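Local coordinates for putative glycosyltransferase (Mannosyltransferase) involved in glycosylating the PBCV-1 major capsid protein (Paramecium bursaria Chlorella virus 1, PDB 2P6W) that is probably a viral glycosyltransferase acting on the major capsid protein, with an N-terminal domain that binds manganese and UDP-glucose, at residues L132-E135 with K136-S140. Residues are numbered along the deposited sequence; the frame is centred on the assembly and turned at random.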
loop_
_atom_site.group_PDB
_atom_site.type_symbol
_atom_site.label_atom_id
_atom_site.label_comp_id
_atom_site.label_asym_id
_atom_site.label_seq_id
_atom_site.Cartn_x
_atom_site.Cartn_y
_atom_site.Cartn_z
ATOM N N LEU A 132 9.649 -11.244 2.151
ATOM C CA LEU A 132 8.429 -11.926 2.602
ATOM C C LEU A 132 8.581 -12.462 4.023
ATOM O O LEU A 132 7.632 -12.407 4.810
ATOM C CB LEU A 132 8.059 -13.068 1.667
ATOM C CG LEU A 132 7.436 -12.648 0.343
ATOM C CD1 LEU A 132 7.331 -13.884 -0.549
ATOM C CD2 LEU A 132 6.058 -11.993 0.505
ATOM N N GLU A 133 9.772 -12.947 4.366
ATOM C CA GLU A 133 9.967 -13.488 5.720
ATOM C C GLU A 133 9.967 -12.363 6.750
ATOM O O GLU A 133 9.571 -12.552 7.906
ATOM C CB GLU A 133 11.256 -14.306 5.764
ATOM C CG GLU A 133 11.096 -15.630 5.026
ATOM C CD GLU A 133 10.211 -16.588 5.787
ATOM O OE1 GLU A 133 10.460 -16.789 6.998
ATOM O OE2 GLU A 133 9.271 -17.135 5.170
ATOM N N ILE A 134 10.384 -11.181 6.310
ATOM C CA ILE A 134 10.295 -9.990 7.158
ATOM C C ILE A 134 8.852 -9.613 7.428
ATOM O O ILE A 134 8.487 -9.321 8.570
ATOM C CB ILE A 134 11.028 -8.789 6.542
ATOM C CG1 ILE A 134 12.532 -9.093 6.479
ATOM C CG2 ILE A 134 10.723 -7.525 7.352
ATOM C CD1 ILE A 134 13.375 -7.990 5.835
ATOM N N GLU A 135 8.024 -9.627 6.384
ATOM C CA GLU A 135 6.605 -9.320 6.578
ATOM C C GLU A 135 5.948 -10.320 7.539
ATOM O O GLU A 135 5.052 -9.968 8.306
ATOM C CB GLU A 135 5.886 -9.296 5.248
ATOM C CG GLU A 135 6.274 -8.075 4.416
ATOM C CD GLU A 135 5.621 -6.805 4.951
ATOM O OE1 GLU A 135 4.414 -6.835 5.250
ATOM O OE2 GLU A 135 6.301 -5.772 5.084
ATOM N N LYS A 136 6.389 -11.572 7.492
ATOM C CA LYS A 136 5.896 -12.557 8.438
ATOM C C LYS A 136 6.180 -12.117 9.874
ATOM O O LYS A 136 5.324 -12.267 10.754
ATOM C CB LYS A 136 6.511 -13.937 8.194
ATOM C CG LYS A 136 5.931 -14.685 7.019
ATOM C CD LYS A 136 6.482 -16.115 6.967
ATOM C CE LYS A 136 6.072 -16.866 5.706
ATOM N NZ LYS A 136 6.670 -18.242 5.730
ATOM N N ILE A 137 7.368 -11.558 10.101
ATOM C CA ILE A 137 7.699 -11.036 11.420
ATOM C C ILE A 137 6.844 -9.819 11.775
ATOM O O ILE A 137 6.334 -9.718 12.896
ATOM C CB ILE A 137 9.213 -10.702 11.537
ATOM C CG1 ILE A 137 10.052 -11.970 11.343
ATOM C CG2 ILE A 137 9.503 -10.081 12.877
ATOM C CD1 ILE A 137 9.793 -13.034 12.372
ATOM N N VAL A 138 6.633 -8.926 10.809
ATOM C CA VAL A 138 5.803 -7.750 11.057
ATOM C C VAL A 138 4.425 -8.209 11.516
ATOM O O VAL A 138 3.914 -7.728 12.511
ATOM C CB VAL A 138 5.638 -6.912 9.802
ATOM C CG1 VAL A 138 4.585 -5.798 10.007
ATOM C CG2 VAL A 138 6.971 -6.296 9.415
ATOM N N TRP A 139 3.836 -9.142 10.782
ATOM C CA TRP A 139 2.535 -9.680 11.204
ATOM C C TRP A 139 2.578 -10.263 12.624
ATOM O O TRP A 139 1.665 -10.018 13.407
ATOM C CB TRP A 139 2.057 -10.721 10.187
ATOM C CG TRP A 139 0.789 -11.438 10.556
ATOM C CD1 TRP A 139 0.652 -12.775 10.794
ATOM C CD2 TRP A 139 -0.526 -10.870 10.704
ATOM N NE1 TRP A 139 -0.659 -13.081 11.088
ATOM C CE2 TRP A 139 -1.406 -11.933 11.039
ATOM C CE3 TRP A 139 -1.041 -9.570 10.610
ATOM C CZ2 TRP A 139 -2.773 -11.732 11.279
ATOM C CZ3 TRP A 139 -2.407 -9.368 10.832
ATOM C CH2 TRP A 139 -3.259 -10.446 11.167
ATOM N N SER A 140 3.648 -10.995 12.950
ATOM C CA SER A 140 3.777 -11.655 14.265
ATOM C C SER A 140 3.844 -10.660 15.410
ATOM O O SER A 140 3.587 -11.032 16.562
ATOM C CB SER A 140 5.016 -12.554 14.298
ATOM O OG SER A 140 6.209 -11.799 14.486
#
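The carboxylate of Glu-133 is met by Lys-136 on the syn side of OE2, with Lys-136 NZ 2.9 Å from Glu-133 OE2 and 18° out of the carboxylate plane. This is an i to i+3 salt bridge on the exposed side of the helix. The two side chains run side by side. The Glu-133 chain folds back about its CB-CG bond (chi2 -72°), while Lys-136 is extended beyond CG, and this brings OE2 within 3.3 Å of Lys-136 CE as well. The indole of Trp-139 turns away from the preceding turn; it meets the ring of Trp-61 with the planes inclined and makes a cation-pi contact with Arg-142. Four i to i+4 backbone bonds join the turns; the straightest runs from Trp-139 N to Glu-135 O, 2.9 Å at 175°. Toward the body of the domain, Ile-134 CG2 and the buried Val-138 CG2 lie 4.5 Å apart, a loose contact. The Glu-135 carboxylate is buried too, but its partners lie elsewhere: Lys-125 and Tyr-107, on adjacent strands of the main sheet of this GT-A-type domain, at OE2, and Ser-60 at OE1. Leu-132 packs on helix 59-69, Ile-134 and Ile-137 on helix 153-164, and Val-138 reaches both, as well as helix 52-57.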